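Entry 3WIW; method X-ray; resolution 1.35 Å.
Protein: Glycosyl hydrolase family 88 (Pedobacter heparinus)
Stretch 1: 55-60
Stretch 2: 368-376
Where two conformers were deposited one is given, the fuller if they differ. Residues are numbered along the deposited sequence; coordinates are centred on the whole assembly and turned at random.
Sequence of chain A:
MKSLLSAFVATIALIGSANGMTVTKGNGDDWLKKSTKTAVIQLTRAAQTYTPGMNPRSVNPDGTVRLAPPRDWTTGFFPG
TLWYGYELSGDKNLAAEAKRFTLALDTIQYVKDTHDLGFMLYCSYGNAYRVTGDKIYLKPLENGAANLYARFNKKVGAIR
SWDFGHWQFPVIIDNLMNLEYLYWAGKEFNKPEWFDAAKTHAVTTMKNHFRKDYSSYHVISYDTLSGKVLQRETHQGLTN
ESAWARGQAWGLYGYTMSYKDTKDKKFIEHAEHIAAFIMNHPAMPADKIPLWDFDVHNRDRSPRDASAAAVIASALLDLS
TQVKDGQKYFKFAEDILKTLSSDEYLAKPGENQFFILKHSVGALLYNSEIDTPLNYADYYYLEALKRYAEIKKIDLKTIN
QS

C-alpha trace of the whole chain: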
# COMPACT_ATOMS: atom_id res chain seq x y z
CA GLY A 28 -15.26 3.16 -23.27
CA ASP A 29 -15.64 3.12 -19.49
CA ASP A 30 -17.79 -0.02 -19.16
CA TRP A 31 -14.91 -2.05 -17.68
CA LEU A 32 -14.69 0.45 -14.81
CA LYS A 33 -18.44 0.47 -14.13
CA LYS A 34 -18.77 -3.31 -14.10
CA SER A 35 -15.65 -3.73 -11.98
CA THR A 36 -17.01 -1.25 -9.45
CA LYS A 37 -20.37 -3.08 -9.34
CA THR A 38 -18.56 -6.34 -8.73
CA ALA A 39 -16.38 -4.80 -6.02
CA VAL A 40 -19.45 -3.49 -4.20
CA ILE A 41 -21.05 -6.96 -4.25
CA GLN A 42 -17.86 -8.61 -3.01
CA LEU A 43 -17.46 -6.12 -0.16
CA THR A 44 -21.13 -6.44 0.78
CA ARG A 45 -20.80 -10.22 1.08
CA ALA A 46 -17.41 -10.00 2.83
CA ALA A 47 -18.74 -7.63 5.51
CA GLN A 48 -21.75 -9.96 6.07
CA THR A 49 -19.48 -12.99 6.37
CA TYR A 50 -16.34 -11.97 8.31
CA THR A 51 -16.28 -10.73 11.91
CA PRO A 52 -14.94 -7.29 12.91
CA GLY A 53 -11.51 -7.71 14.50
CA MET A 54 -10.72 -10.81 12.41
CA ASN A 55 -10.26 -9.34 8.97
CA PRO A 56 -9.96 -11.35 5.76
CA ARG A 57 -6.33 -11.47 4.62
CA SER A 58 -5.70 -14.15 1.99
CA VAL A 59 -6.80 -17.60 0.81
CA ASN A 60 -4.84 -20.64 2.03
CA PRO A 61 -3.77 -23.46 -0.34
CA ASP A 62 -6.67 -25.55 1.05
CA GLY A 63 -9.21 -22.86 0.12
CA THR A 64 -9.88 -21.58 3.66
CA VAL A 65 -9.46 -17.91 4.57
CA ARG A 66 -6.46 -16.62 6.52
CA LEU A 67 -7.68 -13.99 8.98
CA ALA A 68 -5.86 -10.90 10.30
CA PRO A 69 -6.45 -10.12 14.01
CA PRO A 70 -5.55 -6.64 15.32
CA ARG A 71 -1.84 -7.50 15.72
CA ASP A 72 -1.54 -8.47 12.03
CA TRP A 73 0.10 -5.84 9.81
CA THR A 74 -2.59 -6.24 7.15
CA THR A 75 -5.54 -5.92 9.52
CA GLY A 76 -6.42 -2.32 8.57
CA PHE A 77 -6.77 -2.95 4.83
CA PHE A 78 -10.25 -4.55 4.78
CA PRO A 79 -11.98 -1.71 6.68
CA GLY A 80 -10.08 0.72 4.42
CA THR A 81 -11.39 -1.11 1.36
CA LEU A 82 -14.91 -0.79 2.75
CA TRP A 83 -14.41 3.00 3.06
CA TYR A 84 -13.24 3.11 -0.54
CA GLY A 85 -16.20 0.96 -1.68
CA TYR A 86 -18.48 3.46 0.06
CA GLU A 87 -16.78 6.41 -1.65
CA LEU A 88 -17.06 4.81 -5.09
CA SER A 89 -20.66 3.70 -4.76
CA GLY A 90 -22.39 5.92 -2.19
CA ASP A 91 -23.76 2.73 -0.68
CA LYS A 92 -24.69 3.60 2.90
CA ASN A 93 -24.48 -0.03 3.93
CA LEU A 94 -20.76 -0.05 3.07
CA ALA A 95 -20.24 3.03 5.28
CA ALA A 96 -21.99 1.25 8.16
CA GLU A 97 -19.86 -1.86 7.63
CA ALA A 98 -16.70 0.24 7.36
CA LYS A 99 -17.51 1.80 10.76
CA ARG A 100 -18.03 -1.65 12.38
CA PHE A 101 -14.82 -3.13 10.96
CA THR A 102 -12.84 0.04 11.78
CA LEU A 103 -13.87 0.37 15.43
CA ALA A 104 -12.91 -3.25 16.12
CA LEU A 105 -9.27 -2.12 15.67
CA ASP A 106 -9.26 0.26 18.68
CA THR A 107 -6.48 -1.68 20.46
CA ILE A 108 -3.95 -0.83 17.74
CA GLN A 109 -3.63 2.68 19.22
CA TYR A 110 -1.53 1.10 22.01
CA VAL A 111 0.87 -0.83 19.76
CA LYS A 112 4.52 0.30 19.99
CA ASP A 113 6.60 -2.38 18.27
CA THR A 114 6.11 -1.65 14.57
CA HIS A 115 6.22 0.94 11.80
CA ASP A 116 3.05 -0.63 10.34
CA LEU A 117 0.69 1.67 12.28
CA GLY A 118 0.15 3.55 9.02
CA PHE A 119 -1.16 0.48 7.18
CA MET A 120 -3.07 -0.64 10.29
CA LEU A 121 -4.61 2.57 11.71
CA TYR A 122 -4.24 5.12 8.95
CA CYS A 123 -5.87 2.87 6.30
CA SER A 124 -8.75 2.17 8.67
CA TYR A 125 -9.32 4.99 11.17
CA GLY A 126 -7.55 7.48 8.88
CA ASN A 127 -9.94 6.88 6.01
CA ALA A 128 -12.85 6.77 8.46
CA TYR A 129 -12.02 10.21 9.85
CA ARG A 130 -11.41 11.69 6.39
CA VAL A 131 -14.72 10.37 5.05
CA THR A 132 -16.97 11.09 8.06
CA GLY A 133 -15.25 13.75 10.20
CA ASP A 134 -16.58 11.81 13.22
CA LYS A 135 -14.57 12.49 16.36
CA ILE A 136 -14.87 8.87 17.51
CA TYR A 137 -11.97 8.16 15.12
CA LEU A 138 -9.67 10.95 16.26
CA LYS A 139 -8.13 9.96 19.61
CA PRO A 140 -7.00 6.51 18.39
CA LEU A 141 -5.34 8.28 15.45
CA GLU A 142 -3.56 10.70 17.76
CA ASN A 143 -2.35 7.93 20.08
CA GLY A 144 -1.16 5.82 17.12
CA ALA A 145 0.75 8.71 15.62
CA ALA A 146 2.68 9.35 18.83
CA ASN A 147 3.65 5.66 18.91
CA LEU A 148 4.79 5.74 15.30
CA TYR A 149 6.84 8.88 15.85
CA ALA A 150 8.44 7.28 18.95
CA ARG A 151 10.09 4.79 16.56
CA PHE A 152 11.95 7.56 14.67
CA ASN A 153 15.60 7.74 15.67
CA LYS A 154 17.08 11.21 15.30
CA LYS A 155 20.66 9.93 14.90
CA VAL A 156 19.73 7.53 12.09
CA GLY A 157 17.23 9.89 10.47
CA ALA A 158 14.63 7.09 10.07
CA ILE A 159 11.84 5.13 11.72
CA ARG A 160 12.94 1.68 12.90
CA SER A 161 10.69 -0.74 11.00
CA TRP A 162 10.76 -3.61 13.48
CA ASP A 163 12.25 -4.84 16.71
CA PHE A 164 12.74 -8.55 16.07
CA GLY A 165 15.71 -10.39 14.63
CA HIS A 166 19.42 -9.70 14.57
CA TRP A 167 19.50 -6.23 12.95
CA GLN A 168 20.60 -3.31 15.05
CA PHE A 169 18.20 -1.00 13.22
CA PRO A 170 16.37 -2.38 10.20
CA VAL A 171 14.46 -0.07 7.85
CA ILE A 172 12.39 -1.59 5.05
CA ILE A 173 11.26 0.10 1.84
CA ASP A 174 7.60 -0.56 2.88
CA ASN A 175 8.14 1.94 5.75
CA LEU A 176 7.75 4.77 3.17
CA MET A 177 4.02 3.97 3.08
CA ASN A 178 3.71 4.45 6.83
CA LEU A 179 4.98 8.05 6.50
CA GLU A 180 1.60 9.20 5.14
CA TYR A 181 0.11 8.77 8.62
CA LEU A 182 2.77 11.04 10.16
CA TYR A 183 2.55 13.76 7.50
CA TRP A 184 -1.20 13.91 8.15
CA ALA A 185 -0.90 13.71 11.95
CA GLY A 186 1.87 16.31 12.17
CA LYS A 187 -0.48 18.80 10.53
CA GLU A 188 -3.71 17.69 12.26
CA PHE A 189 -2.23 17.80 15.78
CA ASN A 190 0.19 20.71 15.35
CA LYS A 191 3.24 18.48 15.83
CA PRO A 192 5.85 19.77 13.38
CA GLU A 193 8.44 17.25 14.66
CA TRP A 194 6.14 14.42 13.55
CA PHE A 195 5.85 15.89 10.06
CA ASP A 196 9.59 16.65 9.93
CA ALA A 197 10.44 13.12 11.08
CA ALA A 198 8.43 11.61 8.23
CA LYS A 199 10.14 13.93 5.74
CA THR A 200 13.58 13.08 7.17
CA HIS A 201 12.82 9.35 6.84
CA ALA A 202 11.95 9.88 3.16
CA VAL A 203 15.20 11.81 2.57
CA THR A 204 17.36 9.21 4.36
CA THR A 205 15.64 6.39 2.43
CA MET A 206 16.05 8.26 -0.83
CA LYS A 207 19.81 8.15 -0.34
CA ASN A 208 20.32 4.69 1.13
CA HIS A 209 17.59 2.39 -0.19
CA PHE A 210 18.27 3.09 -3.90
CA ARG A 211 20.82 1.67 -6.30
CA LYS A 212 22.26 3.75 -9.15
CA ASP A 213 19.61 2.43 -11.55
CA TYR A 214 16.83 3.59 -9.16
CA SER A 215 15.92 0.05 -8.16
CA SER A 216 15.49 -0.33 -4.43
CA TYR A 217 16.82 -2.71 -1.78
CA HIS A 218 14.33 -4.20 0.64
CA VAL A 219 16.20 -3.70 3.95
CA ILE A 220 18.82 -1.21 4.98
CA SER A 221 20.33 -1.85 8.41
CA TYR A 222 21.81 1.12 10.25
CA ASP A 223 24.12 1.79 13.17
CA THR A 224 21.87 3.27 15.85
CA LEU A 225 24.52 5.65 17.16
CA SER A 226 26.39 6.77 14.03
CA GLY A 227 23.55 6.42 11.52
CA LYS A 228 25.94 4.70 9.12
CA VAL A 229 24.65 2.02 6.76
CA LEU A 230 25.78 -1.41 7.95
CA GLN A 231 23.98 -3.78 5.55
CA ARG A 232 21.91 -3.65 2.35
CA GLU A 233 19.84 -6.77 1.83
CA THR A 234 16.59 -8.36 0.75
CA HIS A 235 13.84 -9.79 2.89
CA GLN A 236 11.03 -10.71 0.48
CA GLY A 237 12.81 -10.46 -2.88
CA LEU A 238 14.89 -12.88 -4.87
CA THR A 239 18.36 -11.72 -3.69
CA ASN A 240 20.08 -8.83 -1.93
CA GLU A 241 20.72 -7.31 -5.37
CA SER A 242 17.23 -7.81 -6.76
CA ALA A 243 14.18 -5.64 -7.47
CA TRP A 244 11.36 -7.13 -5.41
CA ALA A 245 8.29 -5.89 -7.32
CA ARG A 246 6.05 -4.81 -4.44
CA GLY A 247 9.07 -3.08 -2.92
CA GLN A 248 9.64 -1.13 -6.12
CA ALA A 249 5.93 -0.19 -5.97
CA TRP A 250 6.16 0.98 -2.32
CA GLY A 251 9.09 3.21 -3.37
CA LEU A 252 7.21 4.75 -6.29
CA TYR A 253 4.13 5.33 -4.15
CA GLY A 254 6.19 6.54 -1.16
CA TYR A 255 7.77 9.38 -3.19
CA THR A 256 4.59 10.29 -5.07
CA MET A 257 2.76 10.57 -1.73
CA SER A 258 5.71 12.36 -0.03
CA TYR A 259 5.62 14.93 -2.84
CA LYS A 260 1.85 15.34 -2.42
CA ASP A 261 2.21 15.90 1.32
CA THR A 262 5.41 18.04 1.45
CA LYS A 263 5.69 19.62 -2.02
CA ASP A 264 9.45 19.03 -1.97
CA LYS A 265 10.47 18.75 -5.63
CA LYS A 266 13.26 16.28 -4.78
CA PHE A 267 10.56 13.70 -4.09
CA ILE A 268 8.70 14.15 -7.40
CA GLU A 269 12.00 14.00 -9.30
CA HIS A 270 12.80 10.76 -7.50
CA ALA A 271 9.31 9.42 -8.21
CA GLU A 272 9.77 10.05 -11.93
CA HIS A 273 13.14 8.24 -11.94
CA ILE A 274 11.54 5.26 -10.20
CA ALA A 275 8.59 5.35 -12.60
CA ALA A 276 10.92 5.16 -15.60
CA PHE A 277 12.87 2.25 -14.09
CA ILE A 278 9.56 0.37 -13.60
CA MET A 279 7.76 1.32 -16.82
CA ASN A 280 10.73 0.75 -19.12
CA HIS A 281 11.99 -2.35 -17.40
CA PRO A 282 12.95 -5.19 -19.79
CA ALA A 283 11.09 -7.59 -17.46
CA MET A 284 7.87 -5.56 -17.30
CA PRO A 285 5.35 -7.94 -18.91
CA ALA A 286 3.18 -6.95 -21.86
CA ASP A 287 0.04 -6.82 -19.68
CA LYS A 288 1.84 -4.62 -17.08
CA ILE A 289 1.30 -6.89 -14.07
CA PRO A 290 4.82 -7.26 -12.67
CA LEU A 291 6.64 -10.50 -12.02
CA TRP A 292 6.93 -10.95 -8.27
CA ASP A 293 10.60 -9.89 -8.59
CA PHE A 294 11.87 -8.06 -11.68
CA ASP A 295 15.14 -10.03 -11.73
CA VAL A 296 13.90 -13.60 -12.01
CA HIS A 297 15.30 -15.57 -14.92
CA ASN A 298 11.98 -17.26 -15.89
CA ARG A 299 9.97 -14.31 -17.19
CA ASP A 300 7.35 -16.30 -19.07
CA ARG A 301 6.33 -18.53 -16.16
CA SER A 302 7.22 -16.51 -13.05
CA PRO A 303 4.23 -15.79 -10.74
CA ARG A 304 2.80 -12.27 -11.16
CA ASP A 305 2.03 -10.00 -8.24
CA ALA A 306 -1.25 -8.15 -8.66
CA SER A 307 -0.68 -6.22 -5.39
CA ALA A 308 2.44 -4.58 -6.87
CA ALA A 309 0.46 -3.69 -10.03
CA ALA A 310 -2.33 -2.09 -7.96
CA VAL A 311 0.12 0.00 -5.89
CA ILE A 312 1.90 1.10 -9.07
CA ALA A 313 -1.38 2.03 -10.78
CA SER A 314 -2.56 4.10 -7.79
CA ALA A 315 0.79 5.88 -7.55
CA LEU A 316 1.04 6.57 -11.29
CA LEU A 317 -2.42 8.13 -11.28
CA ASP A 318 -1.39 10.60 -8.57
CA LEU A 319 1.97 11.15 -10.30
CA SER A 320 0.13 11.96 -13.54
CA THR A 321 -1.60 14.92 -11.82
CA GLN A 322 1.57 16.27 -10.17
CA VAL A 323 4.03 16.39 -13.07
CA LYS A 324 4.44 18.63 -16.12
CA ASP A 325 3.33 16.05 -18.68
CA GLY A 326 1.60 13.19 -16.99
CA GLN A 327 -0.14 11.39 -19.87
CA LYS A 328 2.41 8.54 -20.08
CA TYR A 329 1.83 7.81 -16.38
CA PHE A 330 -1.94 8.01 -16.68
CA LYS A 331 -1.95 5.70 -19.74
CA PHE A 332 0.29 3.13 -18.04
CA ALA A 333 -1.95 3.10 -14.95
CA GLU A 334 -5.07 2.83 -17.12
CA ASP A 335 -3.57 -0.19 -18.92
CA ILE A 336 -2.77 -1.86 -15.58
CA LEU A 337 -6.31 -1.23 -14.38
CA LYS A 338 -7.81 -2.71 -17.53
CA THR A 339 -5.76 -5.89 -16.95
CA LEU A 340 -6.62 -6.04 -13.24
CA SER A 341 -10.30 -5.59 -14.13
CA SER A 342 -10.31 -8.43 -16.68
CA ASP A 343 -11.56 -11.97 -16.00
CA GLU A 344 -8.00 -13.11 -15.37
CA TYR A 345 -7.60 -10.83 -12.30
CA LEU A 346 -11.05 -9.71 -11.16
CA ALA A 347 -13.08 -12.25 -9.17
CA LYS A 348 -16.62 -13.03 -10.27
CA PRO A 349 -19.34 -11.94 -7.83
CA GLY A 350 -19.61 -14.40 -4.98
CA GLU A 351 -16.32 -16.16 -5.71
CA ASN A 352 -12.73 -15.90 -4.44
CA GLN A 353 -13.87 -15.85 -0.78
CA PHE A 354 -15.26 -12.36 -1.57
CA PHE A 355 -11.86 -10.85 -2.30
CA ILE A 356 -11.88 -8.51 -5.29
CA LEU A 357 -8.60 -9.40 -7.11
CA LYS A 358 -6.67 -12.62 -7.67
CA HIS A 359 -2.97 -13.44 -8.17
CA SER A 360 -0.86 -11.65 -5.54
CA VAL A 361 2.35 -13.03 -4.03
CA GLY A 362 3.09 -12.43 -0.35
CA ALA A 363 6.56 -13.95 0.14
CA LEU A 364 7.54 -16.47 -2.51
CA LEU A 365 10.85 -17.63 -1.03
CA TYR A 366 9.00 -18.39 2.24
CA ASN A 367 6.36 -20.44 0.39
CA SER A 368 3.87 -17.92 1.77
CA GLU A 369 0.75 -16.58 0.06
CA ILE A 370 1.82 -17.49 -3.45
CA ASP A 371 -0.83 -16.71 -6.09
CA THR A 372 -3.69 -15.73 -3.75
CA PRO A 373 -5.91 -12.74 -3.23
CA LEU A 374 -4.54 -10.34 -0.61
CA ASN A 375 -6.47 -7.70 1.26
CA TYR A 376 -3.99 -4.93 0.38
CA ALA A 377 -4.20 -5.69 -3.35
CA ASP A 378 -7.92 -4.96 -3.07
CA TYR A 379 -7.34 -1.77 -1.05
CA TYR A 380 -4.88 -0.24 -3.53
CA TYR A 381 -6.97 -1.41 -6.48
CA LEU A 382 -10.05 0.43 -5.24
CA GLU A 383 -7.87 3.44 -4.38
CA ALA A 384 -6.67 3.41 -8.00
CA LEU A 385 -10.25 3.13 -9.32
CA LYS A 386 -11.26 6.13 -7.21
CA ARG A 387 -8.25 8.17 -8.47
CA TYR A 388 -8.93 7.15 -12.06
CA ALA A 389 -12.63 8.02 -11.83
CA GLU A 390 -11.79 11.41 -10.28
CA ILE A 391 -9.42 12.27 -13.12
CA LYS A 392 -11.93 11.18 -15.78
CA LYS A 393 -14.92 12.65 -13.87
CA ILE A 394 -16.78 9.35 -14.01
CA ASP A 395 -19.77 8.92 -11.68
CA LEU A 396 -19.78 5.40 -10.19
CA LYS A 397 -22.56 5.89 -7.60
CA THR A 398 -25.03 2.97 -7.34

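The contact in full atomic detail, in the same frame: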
# COMPACT_ATOMS: atom_id res chain seq x y z
N ASN A 55 -10.06 -9.77 10.34
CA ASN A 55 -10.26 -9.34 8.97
C ASN A 55 -9.77 -10.33 7.94
O ASN A 55 -8.78 -11.03 8.17
CB ASN A 55 -9.59 -7.99 8.78
CG ASN A 55 -10.23 -6.93 9.63
OD1 ASN A 55 -11.41 -6.61 9.43
ND2 ASN A 55 -9.52 -6.46 10.64
N PRO A 56 -10.44 -10.42 6.79
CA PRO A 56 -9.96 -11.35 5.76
C PRO A 56 -8.62 -10.88 5.20
O PRO A 56 -8.48 -9.70 4.86
CB PRO A 56 -11.06 -11.28 4.70
CG PRO A 56 -11.65 -9.93 4.86
CD PRO A 56 -11.61 -9.64 6.34
N ARG A 57 -7.65 -11.79 5.12
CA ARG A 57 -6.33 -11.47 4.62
C ARG A 57 -5.98 -12.12 3.27
O ARG A 57 -5.58 -11.44 2.34
CB ARG A 57 -5.25 -11.83 5.65
CG ARG A 57 -3.83 -11.63 5.14
CD ARG A 57 -2.78 -11.82 6.24
NE ARG A 57 -1.46 -12.05 5.68
CZ ARG A 57 -0.30 -11.82 6.28
NH1 ARG A 57 -0.26 -11.25 7.49
NH2 ARG A 57 0.83 -12.14 5.65
N SER A 58 -6.09 -13.44 3.19
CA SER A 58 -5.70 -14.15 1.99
C SER A 58 -6.40 -15.50 1.98
O SER A 58 -7.13 -15.84 2.91
CB SER A 58 -4.18 -14.33 1.90
OG SER A 58 -3.67 -15.04 3.01
N VAL A 59 -6.19 -16.28 0.92
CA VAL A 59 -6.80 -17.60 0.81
C VAL A 59 -5.70 -18.65 0.88
O VAL A 59 -4.75 -18.62 0.10
CB VAL A 59 -7.63 -17.71 -0.47
CG1 VAL A 59 -8.20 -19.14 -0.62
CG2 VAL A 59 -8.76 -16.69 -0.46
N ASN A 60 -5.81 -19.56 1.84
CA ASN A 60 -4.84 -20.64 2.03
C ASN A 60 -4.89 -21.64 0.89
O ASN A 60 -5.90 -21.73 0.19
CB ASN A 60 -5.18 -21.36 3.33
CG ASN A 60 -4.98 -20.47 4.54
OD1 ASN A 60 -4.01 -19.71 4.62
ND2 ASN A 60 -5.92 -20.54 5.48
N SER A 368 4.94 -18.57 1.02
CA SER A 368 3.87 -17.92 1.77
C SER A 368 3.02 -17.08 0.84
O SER A 368 3.52 -16.16 0.17
CB SER A 368 4.47 -17.05 2.86
OG SER A 368 3.46 -16.41 3.60
N GLU A 369 1.72 -17.38 0.82
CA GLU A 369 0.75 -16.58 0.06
C GLU A 369 1.16 -16.42 -1.40
O GLU A 369 1.17 -15.32 -1.94
CB GLU A 369 0.53 -15.22 0.76
CG GLU A 369 -0.17 -15.38 2.13
CD GLU A 369 -0.31 -14.09 2.92
OE1 GLU A 369 0.64 -13.28 2.92
OE2 GLU A 369 -1.37 -13.87 3.56
N ILE A 370 1.46 -17.54 -2.05
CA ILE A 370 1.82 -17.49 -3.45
C ILE A 370 0.58 -17.67 -4.31
O ILE A 370 -0.09 -18.71 -4.24
CB ILE A 370 2.85 -18.58 -3.83
CG1 ILE A 370 4.13 -18.43 -2.99
CG2 ILE A 370 3.17 -18.49 -5.32
CD1 ILE A 370 5.07 -19.65 -3.12
N ASP A 371 0.27 -16.66 -5.11
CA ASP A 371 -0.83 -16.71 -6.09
C ASP A 371 -2.18 -16.81 -5.38
O ASP A 371 -2.93 -17.76 -5.56
CB ASP A 371 -0.64 -17.81 -7.16
CG ASP A 371 -1.58 -17.63 -8.33
OD1 ASP A 371 -2.22 -16.58 -8.43
OD2 ASP A 371 -1.71 -18.53 -9.16
N THR A 372 -2.49 -15.80 -4.57
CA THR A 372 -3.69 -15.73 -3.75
C THR A 372 -4.18 -14.29 -3.77
O THR A 372 -3.38 -13.36 -3.93
CB THR A 372 -3.38 -16.10 -2.23
OG1 THR A 372 -4.50 -15.74 -1.39
CG2 THR A 372 -2.21 -15.32 -1.68
N PRO A 373 -5.49 -14.09 -3.58
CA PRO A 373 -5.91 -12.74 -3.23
C PRO A 373 -5.24 -12.27 -1.93
O PRO A 373 -4.90 -13.08 -1.06
CB PRO A 373 -7.40 -12.89 -2.96
CG PRO A 373 -7.54 -14.30 -2.54
CD PRO A 373 -6.60 -15.05 -3.45
N LEU A 374 -5.05 -10.96 -1.82
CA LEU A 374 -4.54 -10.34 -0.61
C LEU A 374 -5.32 -9.07 -0.35
O LEU A 374 -5.61 -8.30 -1.27
CB LEU A 374 -3.05 -10.07 -0.75
CG LEU A 374 -2.15 -11.21 -0.20
CD1 LEU A 374 -0.75 -11.15 -0.78
CD2 LEU A 374 -2.12 -11.07 1.34
N ASN A 375 -5.65 -8.85 0.92
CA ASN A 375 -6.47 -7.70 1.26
C ASN A 375 -5.88 -6.35 0.81
O ASN A 375 -6.63 -5.48 0.34
CB ASN A 375 -6.84 -7.72 2.75
CG ASN A 375 -5.64 -7.76 3.70
OD1 ASN A 375 -4.47 -7.54 3.32
ND2 ASN A 375 -5.92 -8.06 4.98
N TYR A 376 -4.56 -6.20 0.83
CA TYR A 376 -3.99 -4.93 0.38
C TYR A 376 -4.01 -4.75 -1.12
O TYR A 376 -4.05 -3.61 -1.60
CB TYR A 376 -2.61 -4.66 0.95
CG TYR A 376 -1.60 -5.79 0.83
CD1 TYR A 376 -0.78 -5.92 -0.30
CD2 TYR A 376 -1.43 -6.71 1.87
CE1 TYR A 376 0.16 -6.93 -0.39
CE2 TYR A 376 -0.47 -7.73 1.81
CZ TYR A 376 0.32 -7.83 0.66
OH TYR A 376 1.29 -8.80 0.56

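Strand 55-59 packs against the segment 368-374 and the start of the helix at 375-376, more than 300 residues away in sequence, burying 411 Å² in all; Arg 57 and Ser 58 are buried with Thr 372, Pro 373, Leu 374 and Asn 375, while Val 59 and Glu 369 stay partly exposed. One link is ionic. Arg 57 leaves its CA sideways to the second stretch, but chi1, chi2 and chi3 are all t, and this extended chain carries the guanidinium to Glu 369. There Arg 57 NE donates to Glu 369 OE2 at 2.8 Å and Arg 57 NH2 to Glu 369 OE1 at 3.0 Å, a two-pronged salt bridge with OE2 at the guanidinium edge, near its plane. Glu 369 also starts sideways; chi1 m and chi2 t bring its carboxylate back to the strand, where OE2 accepts a second hydrogen bond, from Ser 58 OG at 2.6 Å. Ser 58 points toward the second stretch, and its p rotamer places the hydroxyl for this short bond; Ser 58 CB also lies 3.3 Å from Pro 373 O. Thr 372, chi1 t, points toward the strand and uses its hydroxyl twice: OG1 accepts from Val 59 N at 2.9 Å, nearly straight at 167°, and donates to Pro 373 O at 2.7 Å within its own stretch. Beside this polar pair, Val 59, also t, sets CG2 3.4 Å from Pro 373 CG, an apolar contact between a branched side chain and a compact ring. At the other end of the contact, Asn 375 grips two successive carbonyls: its backbone N donates to Arg 57 O at 3.0 Å, and with chi1 p its amide ND2 donates to Pro 56 O, also at 3.0 Å. Leu 374, in the N-cap position, brings its CA within 3.3 Å of Arg 57 O in a CA-H...O contact, while its CD2 approaches Arg 57 CG at 4.2 Å, laying an apolar methyl against the aliphatic part of the arginine.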